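Local coordinates for CRISPR-associated protein, Cse1 family (Acidimicrobium ferrooxidans, PDB 4H3T) that probably serves as the large Cse1 subunit of the Cascade complex, which uses CRISPR RNA to recognise invading DNA, at residues V20-G25 with F36-T41; R69-D74 with L218-Y223; W81-F86 with T209-L214; I357-L362 with D385-V390. The protein carries 1 engineered substitution. One frame throughout, in Å; residues are numbered along the deposited sequence.

Interaction 1 of 4, residues V20-G25 with F36-T41; sequences VRFRDG and FVLAHT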
# COMPACT_ATOMS: atom_id res chain seq x y z
N VAL A 20 -7.44 -15.98 6.31
CA VAL A 20 -6.59 -15.56 7.42
C VAL A 20 -5.61 -16.65 7.76
O VAL A 20 -5.79 -17.81 7.39
CB VAL A 20 -7.40 -15.15 8.67
CG1 VAL A 20 -8.30 -13.97 8.37
CG2 VAL A 20 -8.21 -16.32 9.21
N ARG A 21 -4.59 -16.27 8.50
CA ARG A 21 -3.61 -17.19 9.08
C ARG A 21 -3.77 -17.14 10.60
O ARG A 21 -3.75 -16.06 11.18
CB ARG A 21 -2.21 -16.79 8.65
CG ARG A 21 -1.10 -17.64 9.30
CD ARG A 21 0.23 -17.00 8.92
NE ARG A 21 0.71 -17.45 7.62
CZ ARG A 21 1.30 -18.62 7.37
NH1 ARG A 21 1.46 -19.51 8.35
NH2 ARG A 21 1.72 -18.92 6.15
N PHE A 22 -3.98 -18.28 11.23
CA PHE A 22 -4.19 -18.39 12.66
C PHE A 22 -2.84 -18.48 13.38
O PHE A 22 -1.86 -18.88 12.75
CB PHE A 22 -5.07 -19.60 12.98
CG PHE A 22 -6.54 -19.34 12.74
CD1 PHE A 22 -7.34 -18.81 13.75
CD2 PHE A 22 -7.13 -19.61 11.50
CE1 PHE A 22 -8.68 -18.53 13.52
CE2 PHE A 22 -8.49 -19.43 11.31
CZ PHE A 22 -9.27 -18.94 12.33
N ARG A 23 -2.79 -18.09 14.66
CA ARG A 23 -1.56 -18.15 15.48
C ARG A 23 -1.05 -19.61 15.62
O ARG A 23 0.15 -19.82 15.69
CB ARG A 23 -1.78 -17.52 16.86
CG ARG A 23 -1.89 -16.02 16.79
CD ARG A 23 -2.45 -15.45 18.08
NE ARG A 23 -1.40 -15.28 19.08
CZ ARG A 23 -1.61 -14.92 20.35
NH1 ARG A 23 -2.84 -14.66 20.78
NH2 ARG A 23 -0.58 -14.81 21.18
N ASP A 24 -1.95 -20.62 15.60
CA ASP A 24 -1.50 -22.04 15.65
C ASP A 24 -1.02 -22.59 14.26
O ASP A 24 -0.77 -23.80 14.14
CB ASP A 24 -2.59 -22.97 16.21
CG ASP A 24 -3.86 -22.98 15.44
OD1 ASP A 24 -3.86 -22.51 14.28
OD2 ASP A 24 -4.89 -23.42 16.00
N GLY A 25 -0.99 -21.75 13.22
CA GLY A 25 -0.53 -22.14 11.90
C GLY A 25 -1.62 -22.44 10.89
O GLY A 25 -1.32 -22.48 9.70
N PHE A 36 -13.99 -11.00 13.84
CA PHE A 36 -14.02 -10.15 15.03
C PHE A 36 -13.93 -11.00 16.28
O PHE A 36 -13.11 -10.74 17.14
CB PHE A 36 -15.32 -9.30 15.03
CG PHE A 36 -15.09 -8.09 14.18
CD1 PHE A 36 -14.37 -7.02 14.66
CD2 PHE A 36 -15.58 -8.03 12.88
CE1 PHE A 36 -14.13 -5.92 13.88
CE2 PHE A 36 -15.30 -6.94 12.06
CZ PHE A 36 -14.60 -5.88 12.58
N VAL A 37 -14.76 -12.04 16.38
CA VAL A 37 -14.79 -12.89 17.59
C VAL A 37 -13.41 -13.54 17.81
O VAL A 37 -12.94 -13.57 18.94
CB VAL A 37 -15.93 -13.93 17.51
CG1 VAL A 37 -15.87 -14.92 18.70
CG2 VAL A 37 -17.26 -13.22 17.47
N LEU A 38 -12.75 -13.94 16.71
CA LEU A 38 -11.46 -14.65 16.80
C LEU A 38 -10.24 -13.79 16.48
O LEU A 38 -9.13 -14.33 16.36
CB LEU A 38 -11.51 -15.86 15.85
CG LEU A 38 -12.65 -16.86 16.05
CD1 LEU A 38 -12.57 -17.95 15.02
CD2 LEU A 38 -12.63 -17.46 17.41
N ALA A 39 -10.39 -12.45 16.39
CA ALA A 39 -9.30 -11.55 16.01
C ALA A 39 -8.03 -11.70 16.86
O ALA A 39 -6.93 -11.63 16.33
CB ALA A 39 -9.77 -10.11 16.05
N HIS A 40 -8.16 -12.01 18.16
CA HIS A 40 -7.01 -12.20 19.06
C HIS A 40 -6.27 -13.55 18.82
O HIS A 40 -5.21 -13.77 19.40
CB HIS A 40 -7.47 -12.11 20.51
CG HIS A 40 -8.48 -13.15 20.88
ND1 HIS A 40 -9.72 -13.20 20.26
CD2 HIS A 40 -8.38 -14.19 21.73
CE1 HIS A 40 -10.34 -14.25 20.79
NE2 HIS A 40 -9.58 -14.86 21.70
N THR A 41 -6.85 -14.47 18.02
CA THR A 41 -6.26 -15.80 17.73
C THR A 41 -5.68 -15.82 16.30
O THR A 41 -5.09 -16.82 15.88
CB THR A 41 -7.33 -16.93 17.87
OG1 THR A 41 -8.21 -16.91 16.74
CG2 THR A 41 -8.12 -16.86 19.15
O HOH W 1 -4.87 -19.63 16.62

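Interaction 2 of 4, residues R69-D74 with L218-Y223; sequences RGPKDD and LVPWQY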
# COMPACT_ATOMS: atom_id res chain seq x y z
N ARG A 69 -18.84 1.25 18.41
CA ARG A 69 -19.42 2.57 18.62
C ARG A 69 -18.30 3.46 19.14
O ARG A 69 -18.46 4.25 20.02
CB ARG A 69 -20.63 2.51 19.56
CG ARG A 69 -21.68 1.59 18.94
CD ARG A 69 -23.03 1.56 19.63
NE ARG A 69 -23.64 2.89 19.74
CZ ARG A 69 -24.23 3.57 18.75
NH1 ARG A 69 -24.75 4.77 18.98
NH2 ARG A 69 -24.29 3.05 17.51
N GLY A 70 -17.17 3.36 18.49
CA GLY A 70 -16.00 4.08 18.94
C GLY A 70 -14.79 3.35 18.40
O GLY A 70 -14.93 2.55 17.48
N PRO A 71 -13.58 3.69 18.88
CA PRO A 71 -13.29 4.55 20.06
C PRO A 71 -13.41 6.04 19.77
O PRO A 71 -12.93 6.55 18.77
CB PRO A 71 -11.85 4.16 20.40
CG PRO A 71 -11.24 3.78 19.07
CD PRO A 71 -12.36 3.03 18.38
N LYS A 72 -14.07 6.75 20.65
CA LYS A 72 -14.22 8.19 20.48
C LYS A 72 -12.98 8.92 20.95
O LYS A 72 -12.75 10.05 20.51
CB LYS A 72 -15.46 8.72 21.28
CG LYS A 72 -15.25 9.01 22.71
CD LYS A 72 -16.57 9.44 23.32
CE LYS A 72 -16.43 9.86 24.76
NZ LYS A 72 -17.71 10.43 25.26
N ASP A 73 -12.24 8.33 21.90
CA ASP A 73 -11.13 9.02 22.56
C ASP A 73 -10.07 8.03 23.04
O ASP A 73 -10.23 6.81 22.86
CB ASP A 73 -11.66 9.86 23.75
CG ASP A 73 -12.44 9.12 24.82
OD1 ASP A 73 -12.40 7.88 24.84
OD2 ASP A 73 -13.14 9.77 25.60
N ASP A 74 -9.01 8.57 23.64
CA ASP A 74 -7.89 7.77 24.14
C ASP A 74 -8.30 6.84 25.26
O ASP A 74 -7.74 5.75 25.31
CB ASP A 74 -6.73 8.65 24.63
CG ASP A 74 -6.05 9.37 23.48
OD1 ASP A 74 -5.64 8.70 22.53
OD2 ASP A 74 -5.90 10.60 23.56
N LEU A 218 -7.41 1.88 14.42
CA LEU A 218 -8.63 2.49 14.92
C LEU A 218 -8.28 3.75 15.65
O LEU A 218 -8.45 3.89 16.84
CB LEU A 218 -9.44 1.53 15.78
CG LEU A 218 -10.16 0.43 14.99
CD1 LEU A 218 -10.54 -0.69 15.96
CD2 LEU A 218 -11.32 0.97 14.22
N VAL A 219 -7.91 4.75 14.86
CA VAL A 219 -7.58 6.05 15.40
C VAL A 219 -8.86 6.63 16.10
O VAL A 219 -9.94 6.72 15.46
CB VAL A 219 -7.09 7.02 14.29
CG1 VAL A 219 -6.69 8.36 14.90
CG2 VAL A 219 -5.94 6.42 13.46
N PRO A 220 -8.75 7.07 17.36
CA PRO A 220 -9.94 7.63 18.01
C PRO A 220 -10.44 8.91 17.31
O PRO A 220 -9.64 9.68 16.77
CB PRO A 220 -9.46 7.89 19.44
CG PRO A 220 -8.47 6.83 19.67
CD PRO A 220 -7.69 6.87 18.35
N TRP A 221 -11.79 9.11 17.32
CA TRP A 221 -12.44 10.25 16.66
C TRP A 221 -11.93 11.60 17.20
O TRP A 221 -11.93 12.58 16.46
CB TRP A 221 -13.96 10.16 16.85
CG TRP A 221 -14.59 8.94 16.27
CD1 TRP A 221 -14.12 8.16 15.26
CD2 TRP A 221 -15.80 8.33 16.73
NE1 TRP A 221 -14.97 7.11 15.04
CE2 TRP A 221 -16.05 7.24 15.88
CE3 TRP A 221 -16.74 8.67 17.71
CZ2 TRP A 221 -17.16 6.42 16.04
CZ3 TRP A 221 -17.85 7.86 17.86
CH2 TRP A 221 -18.02 6.72 17.07
N GLN A 222 -11.47 11.65 18.46
CA GLN A 222 -10.91 12.85 19.07
C GLN A 222 -9.68 13.38 18.32
O GLN A 222 -9.39 14.56 18.40
CB GLN A 222 -10.55 12.53 20.53
CG GLN A 222 -10.20 13.66 21.44
CD GLN A 222 -9.69 13.16 22.80
OE1 GLN A 222 -9.28 11.99 22.99
NE2 GLN A 222 -9.52 14.08 23.72
N TYR A 223 -8.96 12.54 17.55
CA TYR A 223 -7.84 13.01 16.74
C TYR A 223 -8.34 13.70 15.46
O TYR A 223 -8.17 13.16 14.36
CB TYR A 223 -6.91 11.85 16.37
CG TYR A 223 -6.12 11.30 17.54
CD1 TYR A 223 -4.85 11.78 17.83
CD2 TYR A 223 -6.66 10.32 18.36
CE1 TYR A 223 -4.15 11.33 18.95
CE2 TYR A 223 -5.97 9.86 19.48
CZ TYR A 223 -4.66 10.28 19.70
OH TYR A 223 -3.94 9.80 20.77

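Interaction 3 of 4, residues W81-F86 with T209-L214; sequences WEADRF and TLRETL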
# COMPACT_ATOMS: atom_id res chain seq x y z
N TRP A 81 -7.41 -1.74 24.07
CA TRP A 81 -6.05 -2.26 24.01
C TRP A 81 -5.76 -3.17 25.21
O TRP A 81 -5.20 -4.23 25.02
CB TRP A 81 -5.04 -1.11 23.95
CG TRP A 81 -3.64 -1.59 23.73
CD1 TRP A 81 -2.68 -1.78 24.70
CD2 TRP A 81 -3.07 -2.07 22.50
NE1 TRP A 81 -1.53 -2.28 24.13
CE2 TRP A 81 -1.75 -2.50 22.79
CE3 TRP A 81 -3.53 -2.16 21.18
CZ2 TRP A 81 -0.90 -3.01 21.80
CZ3 TRP A 81 -2.67 -2.63 20.20
CH2 TRP A 81 -1.38 -3.05 20.52
N GLU A 82 -6.19 -2.77 26.43
CA GLU A 82 -5.95 -3.53 27.67
C GLU A 82 -6.82 -4.81 27.75
O GLU A 82 -6.47 -5.72 28.50
CB GLU A 82 -6.21 -2.63 28.91
CG GLU A 82 -5.27 -1.44 29.04
CD GLU A 82 -5.76 -0.26 29.88
OE1 GLU A 82 -6.80 -0.39 30.57
OE2 GLU A 82 -5.11 0.82 29.82
N ALA A 83 -7.95 -4.88 27.03
CA ALA A 83 -8.79 -6.09 27.00
C ALA A 83 -8.12 -7.11 26.09
O ALA A 83 -7.26 -6.72 25.31
CB ALA A 83 -10.20 -5.75 26.52
N ASP A 84 -8.50 -8.40 26.14
CA ASP A 84 -7.81 -9.41 25.34
C ASP A 84 -8.59 -9.90 24.11
O ASP A 84 -8.03 -10.65 23.31
CB ASP A 84 -7.41 -10.61 26.19
CG ASP A 84 -8.54 -11.53 26.54
OD1 ASP A 84 -9.66 -11.01 26.78
OD2 ASP A 84 -8.32 -12.76 26.56
N ARG A 85 -9.86 -9.53 24.00
CA ARG A 85 -10.68 -9.94 22.87
C ARG A 85 -11.84 -8.95 22.71
O ARG A 85 -12.13 -8.15 23.62
CB ARG A 85 -11.17 -11.38 23.08
CG ARG A 85 -12.10 -11.53 24.26
CD ARG A 85 -12.66 -12.94 24.52
NE ARG A 85 -11.67 -14.01 24.58
CZ ARG A 85 -10.88 -14.29 25.63
NH1 ARG A 85 -10.03 -15.31 25.57
NH2 ARG A 85 -10.93 -13.55 26.73
N PHE A 86 -12.48 -9.01 21.57
CA PHE A 86 -13.66 -8.20 21.29
C PHE A 86 -14.89 -8.90 21.87
O PHE A 86 -14.93 -10.12 21.99
CB PHE A 86 -13.84 -7.94 19.78
CG PHE A 86 -12.78 -7.07 19.12
CD1 PHE A 86 -12.49 -5.81 19.61
CD2 PHE A 86 -12.10 -7.52 18.01
CE1 PHE A 86 -11.56 -4.98 18.95
CE2 PHE A 86 -11.21 -6.69 17.33
CZ PHE A 86 -10.94 -5.43 17.82
N THR A 209 -1.14 -9.72 16.02
CA THR A 209 -2.42 -10.35 15.82
C THR A 209 -3.28 -9.39 15.04
O THR A 209 -2.98 -8.17 14.98
CB THR A 209 -3.05 -10.73 17.16
OG1 THR A 209 -3.46 -9.54 17.80
CG2 THR A 209 -2.15 -11.54 18.08
N LEU A 210 -4.39 -9.90 14.49
CA LEU A 210 -5.35 -9.06 13.78
C LEU A 210 -6.03 -8.11 14.72
O LEU A 210 -6.28 -7.00 14.34
CB LEU A 210 -6.41 -9.91 13.09
CG LEU A 210 -7.41 -9.14 12.22
CD1 LEU A 210 -6.72 -8.32 11.12
CD2 LEU A 210 -8.39 -10.08 11.62
N ARG A 211 -6.26 -8.50 15.97
CA ARG A 211 -6.87 -7.60 16.94
C ARG A 211 -5.96 -6.40 17.20
O ARG A 211 -6.46 -5.28 17.20
CB ARG A 211 -7.20 -8.32 18.24
CG ARG A 211 -7.85 -7.43 19.23
CD ARG A 211 -8.55 -8.23 20.31
NE ARG A 211 -9.43 -7.33 21.06
CZ ARG A 211 -9.03 -6.48 22.00
NH1 ARG A 211 -7.76 -6.42 22.36
NH2 ARG A 211 -9.91 -5.68 22.58
N GLU A 212 -4.65 -6.63 17.35
CA GLU A 212 -3.67 -5.53 17.49
C GLU A 212 -3.64 -4.64 16.27
O GLU A 212 -3.66 -3.43 16.41
CB GLU A 212 -2.24 -6.04 17.67
CG GLU A 212 -1.93 -6.71 18.97
CD GLU A 212 -0.45 -7.00 19.12
OE1 GLU A 212 0.36 -6.55 18.27
OE2 GLU A 212 -0.10 -7.70 20.10
N THR A 213 -3.60 -5.23 15.07
CA THR A 213 -3.64 -4.50 13.80
C THR A 213 -4.87 -3.62 13.71
O THR A 213 -4.78 -2.46 13.33
CB THR A 213 -3.63 -5.48 12.62
OG1 THR A 213 -2.39 -6.19 12.67
CG2 THR A 213 -3.84 -4.81 11.26
N LEU A 214 -6.02 -4.17 14.05
CA LEU A 214 -7.25 -3.38 14.01
C LEU A 214 -7.19 -2.21 14.99
O LEU A 214 -7.43 -1.08 14.59
CB LEU A 214 -8.45 -4.23 14.29
CG LEU A 214 -8.80 -5.27 13.21
CD1 LEU A 214 -9.97 -6.15 13.73
CD2 LEU A 214 -9.15 -4.63 11.85
O HOH W 2 -12.69 -5.34 23.55

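Interaction 4 of 4, residues I357-L362 with D385-V390; sequences IALVSL and DTPLAV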
# COMPACT_ATOMS: atom_id res chain seq x y z
N ILE A 357 4.52 -1.25 22.87
CA ILE A 357 4.73 -1.54 21.44
C ILE A 357 6.08 -0.99 21.04
O ILE A 357 6.28 0.20 21.14
CB ILE A 357 3.59 -0.93 20.57
CG1 ILE A 357 2.17 -1.33 21.05
CG2 ILE A 357 3.74 -1.34 19.12
CD1 ILE A 357 1.16 -0.21 20.82
N ALA A 358 6.98 -1.83 20.57
CA ALA A 358 8.30 -1.38 20.13
C ALA A 358 8.39 -1.27 18.59
O ALA A 358 9.08 -0.36 18.08
CB ALA A 358 9.34 -2.35 20.64
N LEU A 359 7.73 -2.21 17.86
CA LEU A 359 7.75 -2.28 16.42
C LEU A 359 6.39 -2.54 15.86
O LEU A 359 5.52 -3.11 16.52
CB LEU A 359 8.64 -3.44 15.91
CG LEU A 359 10.09 -3.44 16.39
CD1 LEU A 359 10.45 -4.80 16.93
CD2 LEU A 359 11.02 -3.08 15.24
N VAL A 360 6.22 -2.10 14.63
CA VAL A 360 5.04 -2.38 13.79
C VAL A 360 5.55 -2.73 12.45
O VAL A 360 6.61 -2.23 12.04
CB VAL A 360 3.99 -1.26 13.70
CG1 VAL A 360 3.27 -1.09 15.04
CG2 VAL A 360 4.59 0.05 13.21
N SER A 361 4.79 -3.51 11.72
CA SER A 361 5.12 -3.82 10.36
C SER A 361 4.25 -2.91 9.46
O SER A 361 3.01 -3.02 9.46
CB SER A 361 4.85 -5.30 10.13
OG SER A 361 4.95 -5.59 8.75
N LEU A 362 4.89 -2.02 8.68
CA LEU A 362 4.15 -1.09 7.86
C LEU A 362 3.87 -1.71 6.52
O LEU A 362 4.79 -2.04 5.81
CB LEU A 362 4.94 0.23 7.67
CG LEU A 362 5.22 1.01 8.91
CD1 LEU A 362 5.95 2.25 8.55
CD2 LEU A 362 3.90 1.34 9.72
N ASP A 385 9.36 -3.69 8.69
CA ASP A 385 9.41 -3.72 10.17
C ASP A 385 10.07 -2.44 10.70
O ASP A 385 11.25 -2.14 10.43
CB ASP A 385 10.12 -4.99 10.67
CG ASP A 385 9.32 -6.29 10.51
OD1 ASP A 385 8.06 -6.24 10.59
OD2 ASP A 385 9.94 -7.38 10.42
N THR A 386 9.25 -1.59 11.33
CA THR A 386 9.63 -0.26 11.72
C THR A 386 9.47 0.01 13.25
O THR A 386 8.33 -0.02 13.78
CB THR A 386 8.80 0.79 10.89
OG1 THR A 386 8.93 0.50 9.48
CG2 THR A 386 9.33 2.22 11.11
N PRO A 387 10.57 0.43 13.90
CA PRO A 387 10.49 0.82 15.31
C PRO A 387 9.67 2.06 15.52
O PRO A 387 9.75 3.02 14.71
CB PRO A 387 11.95 1.14 15.69
CG PRO A 387 12.75 0.52 14.67
CD PRO A 387 11.97 0.50 13.43
N LEU A 388 8.89 2.07 16.61
CA LEU A 388 8.17 3.29 16.94
C LEU A 388 9.17 4.41 17.22
O LEU A 388 8.88 5.56 16.95
CB LEU A 388 7.23 3.09 18.16
CG LEU A 388 5.83 2.74 17.79
CD1 LEU A 388 5.80 1.46 17.00
CD2 LEU A 388 4.92 2.69 19.04
N ALA A 389 10.37 4.06 17.65
CA ALA A 389 11.45 5.07 17.85
C ALA A 389 11.75 5.88 16.57
O ALA A 389 12.03 7.06 16.67
CB ALA A 389 12.71 4.38 18.31
N VAL A 390 11.63 5.27 15.38
CA VAL A 390 11.91 5.93 14.10
C VAL A 390 10.77 6.88 13.71
O VAL A 390 10.98 7.88 13.00
CB VAL A 390 12.23 4.86 13.04
CG1 VAL A 390 12.21 5.41 11.61
CG2 VAL A 390 13.56 4.18 13.36
O HOH W 3 10.86 1.49 19.00

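Interaction 1 of 4, residues V20-G25 with F36-T41
The type I turn F22-G25, which ends strand 18-22, meets the residues that follow helix 32-37. The tight part is polar and follows the backbone. R23 N donates to T41 O at 2.9 Å, nearly straight at 172°, with the donor in the carbonyl plane. The R23 side chain then runs back along the T41 and H40 carbonyls. Its CG lies beside the backbone N, anti to the carbonyl carbon, and comes to 3.4 Å from T41 O. A bend at chi3 (83°) turns the guanidinium so that NH1 donates to H40 O at 2.9 Å, more bent at 144°. NH1 sits nearly along the C=O axis, and H40 O lies at the guanidinium edge. R23 therefore grips two successive carbonyls.

T41 is held from its own side. Its OG1 takes the crowded position between the backbone N and the carbonyl carbon and donates to L38 O at 2.8 Å. L38 O also accepts from T41 N. The same OG1 meets the edge of the F22 ring in its plane, 3.6 Å from F22 CE1.

On the buried side F22 adds one light contact, CE1 to L38 CD1 at 4.2 Å. The solvent side is the turn at R23 and D24. There a water donates to T41 O and accepts from D24 N. The carboxylate of D24 pairs with R26.

Strand 18-22 is the middle of a three-stranded antiparallel sheet. F22 packs on V30 of strand 27-30 and I42 of strand 42-45. F36 and V37 of helix 32-37 pack on helix 88-98, and F36 also reaches helix 52-68.

Interaction 2 of 4, residues R69-D74 with L218-Y223
One face of W221 covers G70 and the P71 carbonyl. G70 CA sits over that face, 4.1 Å from the centre of the six-membered ring, a CH-pi contact. P71 O stands over the same face. K72 CB comes to 3.8 Å from W221 CE3. The cis peptide before P71 and the backbone angles of G70, where a CB would jam against the preceding carbonyl, shape the loop under the ring. The backbones are joined next: W221 N donates to P71 O at 3.2 Å in the carbonyl plane, and Q222 N donates to K72 O at 2.9 Å from above that carbonyl's plane. The P71 and P220 rings cross obliquely, CG to CG at 4.2 Å. At the far end Y223 OH donates to the syn lone pair of D74 OD1 at 2.7 Å, with ring and carboxylate planes 80° apart. D74 N makes a weak bond to Q222 OE1. An alanine at W221 would remove the indole and would probably leave G70 and K72 poorly covered.

Second-shell groups set these parts. The ring of Y65 meets W221, and Y65 OH binds V219 O. F348 packs edge-to-face with Y223. D73 OD1 accepts from E76 N, so the loop ends in the N-cap of helix 74-82, clasped by a type I turn from P220 to Y223.

Interaction 3 of 4, residues W81-F86 with T209-L214
R211 leaves its helix with CG anti to the backbone N (chi1 -179°) and stays extended as far as NE. Its chi4 of -79° then turns the guanidinium out of line with the chain. F86 has CG beside its backbone N (chi1 -67°), so ring and arginine meet tip to tip. NE stands over the centre of one ring face, and R211 CZ is 4.5 Å from the ring centroid in a cation-pi contact. R211 CG makes a CH-pi contact over the same face, 4.2 Å from the centroid. L214 CD1 meets the ring edge, 3.8 Å from F86 CE2.

The guanidinium also lies against the 83-86 backbone, with R85 N over its centre. R211 NH1 is 3.0 Å from A83 O. R211 NH2 donates to L80 O, and a water donates to R85 O while accepting weakly from NH2. This buried charge is thus placed among carbonyls at the end of helix 74-82. W81 crosses E212 obliquely, with CH2 4.0 Å from E212 CG.

T209 N-caps helix 210-217: its OG1 accepts from E212 N at 3.2 Å. The contact is a helix-to-loop junction, in which a first-turn arginine lies against the bend after helix 74-82.

Interaction 4 of 4, residues I357-L362 with D385-V390
Backbone bonds come first. V360 and T386 form an antiparallel hydrogen-bonded pair: T386 N donates to V360 O at 2.8 Å, nearly along the C=O axis, and V360 N donates to T386 O at 3.1 Å from above the carbonyl plane. L359 with P387 and S361 with D385 are the non-hydrogen-bonded pairs on either side. Beyond the strand, L388 N donates to A358 O at 2.8 Å. A water donates to A358 O and accepts from A389 N, where the chain turns into helix 388-391.

Apolar contacts are the second kind. L388 CD1 lies between two side chains, 4.1 Å from I357 CG2 and 4.1 Å from V360 CG1. L359 CD2 rests on P387 CG at 4.0 Å. L362 crosses T386 at about a right angle, with CD1 of L362 3.6 Å from OG1 of T386. That hydroxyl bonds to L384 O. An alanine at L362 would remove this branch, and would probably loosen the cover over T386 and the packing on L346 and V333.

Polar side chains add little across the strands: D385 OD1 meets S361 CB at 3.4 Å. L359, D385 and P387 face helix 445-473. The base of this hairpin is thus fastened chiefly by main-chain bonds, while L388 packs on I357 and V360 where the chain enters the short, weakly bonded helix 388-391.

From the N terminus, interaction 1 comes first and closes a short loop of ten residues inside the small sheet and its helix 32-37. Interaction 2 then closes a much longer loop, from the end of helix 52-68 to the residues after helix 210-217. Interaction 3 is nested inside it, and their segments adjoin in sequence through helices 74-82 and 210-217. Interaction 4 follows in series and closes the base of hairpin 359-370/375-387. None of the loops cross. Interactions 1 and 3 touch, with a probable hydrogen bond from R211 N to A39 O. Interactions 3 and 4 meet where W81 packs on I357, linking the helical region to the hairpin.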